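Local atomic coordinates of nudix hydrolase domain-containing protein (Thermotoga maritima, PDB entry 3E57), a protein that probably hydrolyses nucleoside diphosphate-linked compounds as a member of the Nudix family, although its own substrate and function are unknown. Residues 71-76 against 121-126; 75-80 against 177-182; 81-86 against 99-104; 129-134 against 167-172; 136-141 against 158-163. All blocks are in the same frame, centred on the assembly; numbering follows the deposited sequence.

Interaction 1 (71-76 against 121-126); sequences PYVVIM and KGLERE
Leu-123 reaches from helix 115-130 to strand 66-77 and sets its CD1 methyl between two residues of the strand, 3.5 Å from Pro-71 CB and equally 3.5 Å from Val-73 CG2. The leucine's CG is anti to the backbone N (chi1 170°), and the side chain crosses that of Val-73 at about a right angle. The helix runs at 49° to the strand, their axes 8.6 Å apart at closest. One turn along, Glu-126 points at the strand and bends at chi2 (-90°). Its OE1 ends 3.3 Å from Pro-71 O, and its chain slides past Val-73 in the opposite sense, with CG2 of the valine 3.9 Å from OE1. On the far side of the strand, Tyr-72 turns its ring to Trp-195 and its OH to Ser-196. Arg-125, directed elsewhere, forms salt bridges with Asp-111 and Glu-129. Pro-71 O and Glu-126 OE1 are both acceptors, and no hydrogen bond joins the two segments. The helix that carries the Nudix signature is therefore seated here by buried apolar packing, with one carboxylate oxygen brought close to the strand backbone.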
# COMPACT_ATOMS: atom_id res chain seq x y z
N PRO B 71 8.12 8.50 13.32
CA PRO B 71 7.83 9.69 12.53
C PRO B 71 8.71 9.68 11.27
O PRO B 71 9.88 9.33 11.36
CB PRO B 71 8.20 10.84 13.47
CG PRO B 71 9.12 10.23 14.49
CD PRO B 71 8.59 8.86 14.67
N TYR B 72 8.13 10.01 10.13
CA TYR B 72 8.79 9.87 8.82
C TYR B 72 8.42 11.08 7.98
O TYR B 72 7.27 11.23 7.55
CB TYR B 72 8.32 8.58 8.15
CG TYR B 72 9.18 8.14 6.98
CD1 TYR B 72 10.47 7.65 7.19
CD2 TYR B 72 8.70 8.17 5.69
CE1 TYR B 72 11.26 7.24 6.13
CE2 TYR B 72 9.49 7.74 4.62
CZ TYR B 72 10.77 7.28 4.86
OH TYR B 72 11.56 6.85 3.78
N VAL B 73 9.39 11.96 7.76
CA VAL B 73 9.11 13.27 7.19
C VAL B 73 9.75 13.42 5.83
O VAL B 73 10.96 13.25 5.67
CB VAL B 73 9.62 14.39 8.12
CG1 VAL B 73 9.21 15.76 7.57
CG2 VAL B 73 9.09 14.19 9.54
N VAL B 74 8.92 13.74 4.84
CA VAL B 74 9.37 14.10 3.52
C VAL B 74 9.44 15.62 3.49
O VAL B 74 8.49 16.30 3.90
CB VAL B 74 8.38 13.61 2.46
CG1 VAL B 74 8.78 14.13 1.08
CG2 VAL B 74 8.30 12.08 2.48
N ILE B 75 10.56 16.15 3.03
CA ILE B 75 10.81 17.59 3.05
C ILE B 75 10.68 18.14 1.65
O ILE B 75 11.27 17.60 0.72
CB ILE B 75 12.22 17.89 3.62
CG1 ILE B 75 12.24 17.58 5.12
CG2 ILE B 75 12.63 19.35 3.38
CD1 ILE B 75 13.61 17.57 5.70
N MET B 76 9.89 19.21 1.50
CA MET B 76 9.82 19.96 0.24
C MET B 76 10.25 21.41 0.44
O MET B 76 9.77 22.08 1.35
CB MET B 76 8.41 19.95 -0.33
CG MET B 76 8.07 18.66 -1.07
SD MET B 76 6.54 18.83 -1.99
CE MET B 76 7.10 19.61 -3.51
N LYS B 121 7.62 16.13 20.01
CA LYS B 121 9.00 16.63 20.18
C LYS B 121 10.01 15.72 19.47
O LYS B 121 10.93 16.21 18.81
CB LYS B 121 9.36 16.82 21.65
CG LYS B 121 8.90 18.17 22.18
CD LYS B 121 9.46 18.48 23.56
CE LYS B 121 8.70 19.63 24.24
NZ LYS B 121 7.22 19.40 24.30
N GLY B 122 9.82 14.41 19.58
CA GLY B 122 10.66 13.44 18.89
C GLY B 122 10.63 13.59 17.37
O GLY B 122 11.66 13.45 16.71
N LEU B 123 9.45 13.87 16.84
CA LEU B 123 9.27 14.22 15.42
C LEU B 123 10.19 15.38 15.01
O LEU B 123 10.93 15.27 14.03
CB LEU B 123 7.80 14.57 15.16
CG LEU B 123 7.35 15.19 13.83
CD1 LEU B 123 7.53 14.22 12.71
CD2 LEU B 123 5.88 15.65 13.93
N GLU B 124 10.15 16.47 15.77
CA GLU B 124 11.01 17.63 15.54
C GLU B 124 12.50 17.27 15.70
O GLU B 124 13.32 17.57 14.83
CB GLU B 124 10.62 18.77 16.50
CG GLU B 124 11.41 20.06 16.31
CD GLU B 124 11.19 21.08 17.43
OE1 GLU B 124 10.36 20.83 18.34
OE2 GLU B 124 11.85 22.15 17.38
N ARG B 125 12.84 16.63 16.82
CA ARG B 125 14.21 16.23 17.11
C ARG B 125 14.79 15.34 16.01
O ARG B 125 15.86 15.63 15.45
CB ARG B 125 14.27 15.49 18.44
CG ARG B 125 15.65 14.89 18.77
CD ARG B 125 15.61 14.02 20.01
NE ARG B 125 14.61 12.96 19.92
CZ ARG B 125 14.74 11.86 19.18
NH1 ARG B 125 15.81 11.65 18.43
NH2 ARG B 125 13.77 10.95 19.17
N GLU B 126 14.08 14.25 15.72
CA GLU B 126 14.40 13.29 14.66
C GLU B 126 14.87 13.99 13.38
O GLU B 126 15.93 13.67 12.84
CB GLU B 126 13.14 12.45 14.40
CG GLU B 126 13.23 11.38 13.34
CD GLU B 126 12.86 11.86 11.95
OE1 GLU B 126 11.65 12.08 11.67
OE2 GLU B 126 13.79 12.00 11.14

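Interaction 2 (75-80 against 177-182); sequences IMDGDR and WELIKL
Arg-80 NH1 donates to Leu-179 O at 2.8 Å, the shorter of the two hydrogen bonds between the turn at 77-80 and segment 177-182. The acceptor lies almost exactly in the guanidinium plane, whereas the donor stands well above the carbonyl plane, 41° out of it. Lys-181 CG lies over the centre of one guanidinium face, 3.9 Å from Arg-80 CZ. The two long side chains run side by side and point the same way, which brings the like-charged Arg-80 NH2 and Lys-181 NZ to 4.7 Å. An alanine in place of Lys-181 would probably leave that guanidinium face without its aliphatic cover and the group freer to turn. Arg-80 CB and CD both rest on Leu-179 CB, the two side chains crossing at about a right angle, and Leu-179 CD2 touches Asp-77 CB at 4.0 Å. Arg-80 and Lys-181 form an antiparallel non-hydrogen-bonded pair, with Arg-80 CA only 3.1 Å from Ile-180 O in a CA-H...O contact. Behind this shell, a type II' turn from Asp-77 to Arg-80 sets the arginine, with Gly-78 at the positive phi (64°) such a turn needs. A weak bond from Leu-182 N to Asp-79 O ties the turn to the end of strand 176-181. Asp-77 OD2 accepts from Phe-166 N. Met-76 and Leu-182 meet through CE and CD1 beside Phe-207, and Ile-180 packs against Leu-185 and Phe-188 of helix 185-189, while strand 176-181 continues alongside strand 80-85.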
# COMPACT_ATOMS: atom_id res chain seq x y z
N ILE B 75 10.56 16.15 3.03
CA ILE B 75 10.81 17.59 3.05
C ILE B 75 10.68 18.14 1.65
O ILE B 75 11.27 17.60 0.72
CB ILE B 75 12.22 17.89 3.62
CG1 ILE B 75 12.24 17.58 5.12
CG2 ILE B 75 12.63 19.35 3.38
CD1 ILE B 75 13.61 17.57 5.70
N MET B 76 9.89 19.21 1.50
CA MET B 76 9.82 19.96 0.24
C MET B 76 10.25 21.41 0.44
O MET B 76 9.77 22.08 1.35
CB MET B 76 8.41 19.95 -0.33
CG MET B 76 8.07 18.66 -1.07
SD MET B 76 6.54 18.83 -1.99
CE MET B 76 7.10 19.61 -3.51
N ASP B 77 11.15 21.87 -0.43
CA ASP B 77 11.61 23.26 -0.49
C ASP B 77 11.07 23.82 -1.79
O ASP B 77 11.53 23.45 -2.87
CB ASP B 77 13.15 23.32 -0.46
CG ASP B 77 13.70 24.75 -0.31
OD1 ASP B 77 13.03 25.72 -0.71
OD2 ASP B 77 14.84 24.89 0.17
N GLY B 78 10.05 24.67 -1.69
CA GLY B 78 9.35 25.17 -2.86
C GLY B 78 8.67 24.01 -3.56
O GLY B 78 7.91 23.25 -2.94
N ASP B 79 8.95 23.85 -4.85
CA ASP B 79 8.33 22.78 -5.62
C ASP B 79 9.29 21.62 -5.82
O ASP B 79 9.12 20.81 -6.72
CB ASP B 79 7.80 23.31 -6.96
CG ASP B 79 6.35 23.82 -6.86
OD1 ASP B 79 5.58 23.31 -6.01
OD2 ASP B 79 5.98 24.71 -7.65
N ARG B 80 10.29 21.53 -4.94
CA ARG B 80 11.29 20.47 -4.99
C ARG B 80 11.21 19.63 -3.73
O ARG B 80 10.83 20.12 -2.67
CB ARG B 80 12.70 21.06 -5.14
CG ARG B 80 12.92 21.71 -6.48
CD ARG B 80 14.33 22.26 -6.60
NE ARG B 80 14.60 22.73 -7.96
CZ ARG B 80 15.39 22.11 -8.86
NH1 ARG B 80 16.04 20.99 -8.56
NH2 ARG B 80 15.54 22.65 -10.06
N TRP B 177 22.62 14.75 -0.70
CA TRP B 177 21.25 15.17 -0.88
C TRP B 177 21.10 15.80 -2.25
O TRP B 177 22.08 16.23 -2.87
CB TRP B 177 20.85 16.17 0.21
CG TRP B 177 21.73 17.38 0.23
CD1 TRP B 177 22.86 17.57 0.97
CD2 TRP B 177 21.56 18.57 -0.55
NE1 TRP B 177 23.39 18.81 0.72
CE2 TRP B 177 22.62 19.44 -0.23
CE3 TRP B 177 20.62 18.98 -1.51
CZ2 TRP B 177 22.77 20.70 -0.81
CZ3 TRP B 177 20.77 20.24 -2.09
CH2 TRP B 177 21.83 21.08 -1.74
N GLU B 178 19.86 15.85 -2.70
CA GLU B 178 19.47 16.48 -3.95
C GLU B 178 18.09 17.02 -3.70
O GLU B 178 17.29 16.37 -3.03
CB GLU B 178 19.38 15.44 -5.06
CG GLU B 178 20.58 15.30 -5.96
CD GLU B 178 20.33 14.29 -7.07
OE1 GLU B 178 20.51 13.09 -6.83
OE2 GLU B 178 19.93 14.72 -8.18
N LEU B 179 17.79 18.19 -4.26
CA LEU B 179 16.41 18.67 -4.30
C LEU B 179 15.95 18.42 -5.73
O LEU B 179 16.56 18.94 -6.66
CB LEU B 179 16.31 20.15 -3.95
CG LEU B 179 16.43 20.49 -2.46
CD1 LEU B 179 16.73 21.97 -2.26
CD2 LEU B 179 15.17 20.11 -1.71
N ILE B 180 14.93 17.59 -5.92
CA ILE B 180 14.47 17.30 -7.27
C ILE B 180 13.09 17.89 -7.49
O ILE B 180 12.29 17.98 -6.57
CB ILE B 180 14.46 15.78 -7.58
CG1 ILE B 180 13.39 15.05 -6.77
CG2 ILE B 180 15.85 15.17 -7.31
CD1 ILE B 180 13.25 13.59 -7.15
N LYS B 181 12.83 18.29 -8.72
CA LYS B 181 11.50 18.76 -9.10
C LYS B 181 10.52 17.60 -8.98
O LYS B 181 10.87 16.44 -9.19
CB LYS B 181 11.53 19.31 -10.53
CG LYS B 181 12.30 20.63 -10.62
CD LYS B 181 12.32 21.23 -12.01
CE LYS B 181 13.38 20.58 -12.90
NZ LYS B 181 13.62 21.40 -14.13
N LEU B 182 9.28 17.92 -8.62
CA LEU B 182 8.25 16.91 -8.43
C LEU B 182 8.03 16.10 -9.70
O LEU B 182 7.76 14.91 -9.63
CB LEU B 182 6.94 17.55 -7.96
CG LEU B 182 6.09 16.82 -6.93
CD1 LEU B 182 6.89 16.41 -5.70
CD2 LEU B 182 4.93 17.73 -6.51

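Interaction 3 (81-86 against 99-104); sequences VLITKR and YSLGIG
Thr-84 and Ser-100 face each other as one antiparallel hydrogen-bonded pair, with Thr-84 N on Ser-100 O at 3.0 Å and Ser-100 N on Thr-84 O at 2.7 Å; the touching parts otherwise diverge, their directions 110° apart. A third bond runs between the side chains of the pair, Thr-84 OG1 giving its proton to Ser-100 OG at 2.8 Å. Both hydroxyls sit between their own backbone N and carbonyl carbon (chi1 57° and 67°), which brings them together on one side of the bridge. On the other side, Ile-83 lays CG2 against Tyr-99 CB at 3.7 Å and CD1 against Leu-101 CD1. That leucine methyl is also pressed to 3.3 Å from Val-81 CG2, a tight carbon contact. Lys-85 crosses the Tyr-99 ring obliquely, its CD near CE1, and the ring itself meets Phe-188 edge-to-face. Where the backbones part, a water donates to Leu-82 O and accepts from Gly-102 N, 3.1 Å from each. The pairing is thus carried by one polar pair, Thr-84 with Ser-100, flanked by branched aliphatic groups, and a water takes over the bonding once the main chains can no longer reach each other.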
# COMPACT_ATOMS: atom_id res chain seq x y z
N VAL B 81 11.58 18.35 -3.87
CA VAL B 81 11.54 17.41 -2.76
C VAL B 81 12.95 16.92 -2.47
O VAL B 81 13.75 16.74 -3.39
CB VAL B 81 10.61 16.20 -3.05
CG1 VAL B 81 11.07 15.43 -4.28
CG2 VAL B 81 10.52 15.29 -1.84
N LEU B 82 13.25 16.71 -1.19
CA LEU B 82 14.57 16.28 -0.76
C LEU B 82 14.75 14.76 -0.92
O LEU B 82 13.98 13.98 -0.37
CB LEU B 82 14.81 16.67 0.69
CG LEU B 82 16.15 16.28 1.32
CD1 LEU B 82 17.29 17.05 0.69
CD2 LEU B 82 16.11 16.47 2.83
N ILE B 83 15.77 14.38 -1.68
CA ILE B 83 16.19 13.00 -1.84
C ILE B 83 17.57 12.89 -1.20
O ILE B 83 18.40 13.77 -1.40
CB ILE B 83 16.31 12.64 -3.33
CG1 ILE B 83 14.93 12.69 -4.00
CG2 ILE B 83 16.93 11.27 -3.52
CD1 ILE B 83 14.03 11.56 -3.65
N THR B 84 17.80 11.83 -0.43
CA THR B 84 19.11 11.63 0.18
C THR B 84 19.65 10.27 -0.22
O THR B 84 18.90 9.39 -0.65
CB THR B 84 19.05 11.73 1.71
OG1 THR B 84 18.11 10.77 2.20
CG2 THR B 84 18.63 13.14 2.16
N LYS B 85 20.95 10.10 -0.03
CA LYS B 85 21.65 8.89 -0.39
C LYS B 85 22.90 8.80 0.44
O LYS B 85 23.69 9.75 0.47
CB LYS B 85 22.03 8.96 -1.87
CG LYS B 85 22.70 7.74 -2.41
CD LYS B 85 22.88 7.85 -3.90
CE LYS B 85 24.02 8.78 -4.26
NZ LYS B 85 25.14 8.08 -4.94
N ARG B 86 23.08 7.68 1.15
CA ARG B 86 24.30 7.46 1.94
C ARG B 86 25.51 7.32 1.03
O ARG B 86 26.50 8.03 1.19
CB ARG B 86 24.15 6.22 2.81
CG ARG B 86 23.38 6.46 4.12
CD ARG B 86 22.28 5.42 4.38
NE ARG B 86 22.53 4.16 3.68
CZ ARG B 86 21.72 3.10 3.70
NH1 ARG B 86 20.60 3.11 4.44
NH2 ARG B 86 22.04 2.02 3.01
N TYR B 99 18.58 5.70 -3.42
CA TYR B 99 18.03 7.00 -3.08
C TYR B 99 16.91 6.78 -2.06
O TYR B 99 16.17 5.79 -2.12
CB TYR B 99 17.46 7.69 -4.31
CG TYR B 99 18.47 8.03 -5.40
CD1 TYR B 99 19.44 9.00 -5.20
CD2 TYR B 99 18.40 7.43 -6.64
CE1 TYR B 99 20.35 9.34 -6.23
CE2 TYR B 99 19.28 7.74 -7.65
CZ TYR B 99 20.25 8.71 -7.45
OH TYR B 99 21.13 9.00 -8.49
N SER B 100 16.79 7.69 -1.10
CA SER B 100 15.72 7.59 -0.12
C SER B 100 14.93 8.89 -0.03
O SER B 100 15.44 9.97 -0.35
CB SER B 100 16.30 7.19 1.23
OG SER B 100 17.11 8.22 1.73
N LEU B 101 13.68 8.76 0.39
CA LEU B 101 12.72 9.84 0.46
C LEU B 101 12.06 9.69 1.82
O LEU B 101 11.31 8.73 2.06
CB LEU B 101 11.65 9.70 -0.61
CG LEU B 101 10.55 10.76 -0.60
CD1 LEU B 101 11.14 12.10 -1.07
CD2 LEU B 101 9.34 10.38 -1.42
N GLY B 102 12.36 10.61 2.71
CA GLY B 102 11.81 10.57 4.04
C GLY B 102 12.89 10.41 5.08
O GLY B 102 13.80 9.60 4.91
N ILE B 103 12.78 11.20 6.14
CA ILE B 103 13.71 11.13 7.26
C ILE B 103 12.93 10.64 8.48
O ILE B 103 11.95 11.26 8.89
CB ILE B 103 14.31 12.51 7.55
CG1 ILE B 103 15.01 13.05 6.31
CG2 ILE B 103 15.29 12.44 8.72
CD1 ILE B 103 15.20 14.54 6.35
N GLY B 104 13.34 9.49 9.00
CA GLY B 104 12.65 8.89 10.12
C GLY B 104 13.55 8.62 11.30
O GLY B 104 14.77 8.56 11.16
O HOH W 1 14.76 12.49 2.19

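Interaction 4 (129-134 against 167-172); sequences EEVDVS and FSVKEK
A classic beta bulge joins the two strands: Phe-167 and Ser-168 both face Asp-132 across an antiparallel pair. Asp-132 O accepts from Phe-167 N at 2.9 Å and, weakly, from Ser-168 N at 3.4 Å, while Asp-132 N returns a 2.7 Å bond to Ser-168 O. Phe-167 points its CB toward the other strand, 3.3 Å from Asp-132 O. The same oxygen is close to the ring plane at its edge, 3.5 Å from Phe-167 CD2, and the carboxylate of Asp-132 lies beside the ring, its plane turned 42° from the ring's. Beyond it, Phe-167 CE2 touches Ser-134 CB. At the other end Val-131 and Val-169 form an antiparallel non-hydrogen-bonded pair, Val-131 packing on Ile-103 and Phe-166 and Val-169 on Trp-177. There the chain passes from helix 115-130 into strand 131-145, and Glu-130 O takes a nearly straight 2.8 Å bond from Lys-170 N, with the donor well above the carbonyl plane. A water that also accepts from Glu-171 N donates to Glu-130 O, giving that oxygen two donors. Lys-170 bends back over this junction, CB 3.4 Å from Glu-129 O and CE 3.5 Å from Val-131 O, and its NZ bonds to Asn-128 O. The carboxylate of Glu-129 turns instead to Arg-125, with which it forms a salt bridge. Glu-129 and Glu-130 match the last glutamates of the Nudix box (REUXEE), which forms a loop-helix-loop in this family; the bulged pair follows directly where the chain leaves that helix.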
# COMPACT_ATOMS: atom_id res chain seq x y z
N GLU B 129 18.16 16.33 13.90
CA GLU B 129 19.41 15.55 13.97
C GLU B 129 20.01 15.28 12.59
O GLU B 129 21.22 15.13 12.46
CB GLU B 129 19.20 14.20 14.67
CG GLU B 129 19.09 14.28 16.19
CD GLU B 129 18.74 12.94 16.83
OE1 GLU B 129 18.52 11.95 16.11
OE2 GLU B 129 18.68 12.88 18.07
N GLU B 130 19.16 15.19 11.57
CA GLU B 130 19.61 14.78 10.24
C GLU B 130 19.84 15.96 9.31
O GLU B 130 20.76 15.94 8.49
CB GLU B 130 18.60 13.84 9.58
CG GLU B 130 18.18 12.66 10.45
CD GLU B 130 18.84 11.35 10.05
OE1 GLU B 130 18.14 10.48 9.49
OE2 GLU B 130 20.06 11.18 10.30
N VAL B 131 19.00 16.98 9.41
CA VAL B 131 19.05 18.07 8.44
C VAL B 131 18.84 19.43 9.09
O VAL B 131 18.15 19.54 10.10
CB VAL B 131 17.98 17.88 7.35
CG1 VAL B 131 18.25 16.60 6.55
CG2 VAL B 131 16.59 17.86 7.97
N ASP B 132 19.43 20.45 8.47
CA ASP B 132 19.17 21.84 8.83
C ASP B 132 18.11 22.40 7.88
O ASP B 132 18.37 22.65 6.71
CB ASP B 132 20.46 22.67 8.77
CG ASP B 132 20.28 24.07 9.34
OD1 ASP B 132 19.25 24.35 10.00
OD2 ASP B 132 21.19 24.90 9.12
N VAL B 133 16.90 22.56 8.41
CA VAL B 133 15.76 23.04 7.65
C VAL B 133 14.94 23.99 8.51
O VAL B 133 14.99 23.93 9.74
CB VAL B 133 14.85 21.87 7.21
CG1 VAL B 133 15.65 20.85 6.45
CG2 VAL B 133 14.19 21.23 8.42
N SER B 134 14.18 24.86 7.86
CA SER B 134 13.19 25.67 8.55
C SER B 134 11.81 25.40 7.97
O SER B 134 11.48 25.86 6.88
CB SER B 134 13.56 27.15 8.43
OG SER B 134 12.57 27.94 9.03
N PHE B 167 18.52 23.75 4.07
CA PHE B 167 19.85 24.36 4.03
C PHE B 167 20.93 23.33 3.77
O PHE B 167 21.72 23.48 2.83
CB PHE B 167 20.14 25.12 5.32
CG PHE B 167 19.20 26.24 5.58
CD1 PHE B 167 19.27 27.41 4.82
CD2 PHE B 167 18.23 26.15 6.57
CE1 PHE B 167 18.39 28.45 5.05
CE2 PHE B 167 17.35 27.19 6.81
CZ PHE B 167 17.42 28.35 6.04
N SER B 168 20.95 22.27 4.58
CA SER B 168 21.94 21.21 4.42
C SER B 168 21.63 19.98 5.27
O SER B 168 20.75 20.00 6.13
CB SER B 168 23.33 21.72 4.79
OG SER B 168 23.42 21.96 6.19
N VAL B 169 22.39 18.92 5.04
CA VAL B 169 22.37 17.75 5.92
C VAL B 169 23.33 18.01 7.08
O VAL B 169 24.36 18.68 6.90
CB VAL B 169 22.71 16.42 5.18
CG1 VAL B 169 21.81 16.26 3.96
CG2 VAL B 169 24.18 16.35 4.78
N LYS B 170 23.00 17.52 8.26
CA LYS B 170 23.85 17.71 9.44
C LYS B 170 25.17 16.98 9.24
O LYS B 170 26.23 17.53 9.50
CB LYS B 170 23.16 17.25 10.73
CG LYS B 170 22.65 18.36 11.69
CD LYS B 170 22.26 19.67 11.00
CE LYS B 170 21.15 20.43 11.74
NZ LYS B 170 21.03 20.15 13.19
N GLU B 171 25.09 15.74 8.76
CA GLU B 171 26.29 14.93 8.55
C GLU B 171 26.58 14.72 7.07
O GLU B 171 26.12 13.76 6.45
CB GLU B 171 26.15 13.60 9.29
CG GLU B 171 26.28 13.78 10.80
CD GLU B 171 25.84 12.57 11.59
OE1 GLU B 171 24.74 12.04 11.33
OE2 GLU B 171 26.60 12.16 12.50
N LYS B 172 27.38 15.64 6.52
CA LYS B 172 27.73 15.63 5.10
C LYS B 172 28.68 14.49 4.73
O LYS B 172 28.87 14.21 3.54
CB LYS B 172 28.35 16.98 4.70
CG LYS B 172 27.40 18.15 4.86
CD LYS B 172 28.05 19.46 4.42
CE LYS B 172 27.13 20.64 4.71
NZ LYS B 172 26.84 20.80 6.17
O HOH W 2 22.69 13.58 8.54

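Interaction 5 (136-141 against 158-163); sequences RELEFL and ALFLGR
Strands 131-145 and 155-163 run antiparallel here as neighbours in the Nudix sheet, with Leu-138, Phe-140 and Phe-160 on one face and Glu-139 and Leu-161 on the other. Glu-139 and Leu-161 exchange two backbone hydrogen bonds, and Leu-141 N adds a third to Leu-159 O. Phe-140 and Phe-160 form an edge-to-face pair, centroids 5.2 Å apart and planes at 61°. The Phe-140 CD1 corner lies over the Phe-160 face toward its rim, 3.6 Å from CZ, while Phe-160 CD1 reaches back to within 3.5 Å of Phe-140 CA. Phe-41 stacks on Phe-140, and Phe-119 and Leu-123 of helix 115-130 pack against Phe-160. An alanine at Phe-160 would probably leave the Phe-140 edge and these helix residues facing a gap, with the Phe-140 ring freer to turn. Next along, Gly-162 has no side chain to collide with Leu-138, whose CD2 comes to 3.4 Å from Gly-162 CA. On the opposite face Glu-139, extended beyond CG, lies side by side with Arg-163, their flat groups 24° apart, in a salt bridge whose hydrogen bond is weak, Arg-163 NH1 to Glu-139 OE1 at 3.3 Å; Leu-161 CD2 sits over the centre of the guanidinium face.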
# COMPACT_ATOMS: atom_id res chain seq x y z
N ARG B 136 7.66 25.26 7.64
CA ARG B 136 6.35 25.87 7.90
C ARG B 136 5.40 24.85 8.52
O ARG B 136 5.32 24.72 9.74
CB ARG B 136 5.68 26.36 6.59
CG ARG B 136 6.03 27.73 6.11
CD ARG B 136 6.97 27.73 4.90
NE ARG B 136 8.37 27.89 5.30
CZ ARG B 136 9.37 28.24 4.49
NH1 ARG B 136 9.16 28.48 3.20
NH2 ARG B 136 10.59 28.35 4.99
N GLU B 137 4.69 24.13 7.65
CA GLU B 137 3.72 23.13 8.08
C GLU B 137 4.40 21.80 8.08
O GLU B 137 5.13 21.46 7.13
CB GLU B 137 2.50 23.09 7.16
CG GLU B 137 1.40 24.10 7.52
CD GLU B 137 -0.01 23.52 7.43
OE1 GLU B 137 -0.26 22.62 6.59
OE2 GLU B 137 -0.89 23.99 8.21
N LEU B 138 4.22 21.05 9.16
CA LEU B 138 4.25 19.61 9.06
C LEU B 138 2.81 19.23 8.82
O LEU B 138 1.93 19.49 9.65
CB LEU B 138 4.80 18.92 10.32
CG LEU B 138 6.32 18.95 10.51
CD1 LEU B 138 6.75 17.77 11.38
CD2 LEU B 138 7.07 18.92 9.19
N GLU B 139 2.55 18.66 7.65
CA GLU B 139 1.22 18.21 7.31
C GLU B 139 1.24 16.71 7.50
O GLU B 139 1.97 16.03 6.80
CB GLU B 139 0.90 18.56 5.85
CG GLU B 139 -0.53 18.22 5.42
CD GLU B 139 -0.78 18.40 3.92
OE1 GLU B 139 0.11 18.95 3.20
OE2 GLU B 139 -1.86 17.99 3.44
N PHE B 140 0.46 16.21 8.45
CA PHE B 140 0.35 14.77 8.63
C PHE B 140 -0.46 14.17 7.47
O PHE B 140 -1.56 14.63 7.18
CB PHE B 140 -0.33 14.46 9.96
CG PHE B 140 -0.58 12.99 10.19
CD1 PHE B 140 0.46 12.12 10.47
CD2 PHE B 140 -1.86 12.47 10.14
CE1 PHE B 140 0.22 10.78 10.71
CE2 PHE B 140 -2.11 11.13 10.37
CZ PHE B 140 -1.08 10.29 10.66
N LEU B 141 0.10 13.16 6.80
CA LEU B 141 -0.57 12.51 5.68
C LEU B 141 -1.26 11.21 6.07
O LEU B 141 -2.36 10.94 5.63
CB LEU B 141 0.41 12.27 4.53
CG LEU B 141 1.14 13.48 3.96
CD1 LEU B 141 1.97 13.06 2.74
CD2 LEU B 141 0.17 14.59 3.59
N ALA B 158 4.60 7.13 10.55
CA ALA B 158 3.68 8.25 10.58
C ALA B 158 4.24 9.23 9.57
O ALA B 158 5.25 9.90 9.84
CB ALA B 158 3.62 8.89 11.97
N LEU B 159 3.60 9.30 8.41
CA LEU B 159 4.09 10.07 7.28
C LEU B 159 3.64 11.52 7.30
O LEU B 159 2.43 11.81 7.35
CB LEU B 159 3.62 9.43 5.98
CG LEU B 159 4.01 10.12 4.67
CD1 LEU B 159 5.54 10.22 4.51
CD2 LEU B 159 3.37 9.33 3.51
N PHE B 160 4.61 12.43 7.24
CA PHE B 160 4.38 13.86 7.14
C PHE B 160 5.04 14.43 5.92
O PHE B 160 6.08 13.93 5.48
CB PHE B 160 4.99 14.59 8.34
CG PHE B 160 4.41 14.21 9.65
CD1 PHE B 160 3.43 14.99 10.24
CD2 PHE B 160 4.85 13.07 10.30
CE1 PHE B 160 2.89 14.62 11.45
CE2 PHE B 160 4.31 12.70 11.50
CZ PHE B 160 3.33 13.48 12.08
N LEU B 161 4.46 15.51 5.42
CA LEU B 161 5.07 16.38 4.43
C LEU B 161 5.46 17.67 5.16
O LEU B 161 4.60 18.37 5.70
CB LEU B 161 4.07 16.69 3.34
CG LEU B 161 4.49 17.67 2.26
CD1 LEU B 161 5.78 17.23 1.58
CD2 LEU B 161 3.37 17.83 1.26
N GLY B 162 6.75 17.97 5.18
CA GLY B 162 7.23 19.21 5.81
C GLY B 162 7.66 20.15 4.71
O GLY B 162 8.57 19.84 3.95
N ARG B 163 7.00 21.30 4.60
CA ARG B 163 7.38 22.29 3.60
C ARG B 163 8.19 23.40 4.28
O ARG B 163 7.81 23.87 5.35
CB ARG B 163 6.17 22.88 2.90
CG ARG B 163 5.37 21.93 2.01
CD ARG B 163 4.35 22.75 1.21
NE ARG B 163 3.47 21.97 0.32
CZ ARG B 163 2.32 21.42 0.67
NH1 ARG B 163 1.86 21.50 1.92
NH2 ARG B 163 1.61 20.76 -0.24

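In the fold
All five contacts lie on one mixed sheet and its helix 115-130. Strand 66-77 is the common element: interactions 1 and 2 share Ile-75 and Met-76, its neighbour 155-163 leads to interaction 5, and its hairpin partner 80-85 to interaction 3. Interactions 1 and 5 are close, with centres about 8 Å apart, and Leu-123 touches Leu-138 between them. Interactions 2 and 4 sit farther out, their centres about 17 and 16 Å from the chain's centre. Along the chain, interactions 3, 4 and 5 all fall within the span bridged by interaction 2. Ile-75 and Ile-103 both touch Val-131, so interactions 1 to 4 meet in one packed cluster just where the chain leaves the Nudix helix.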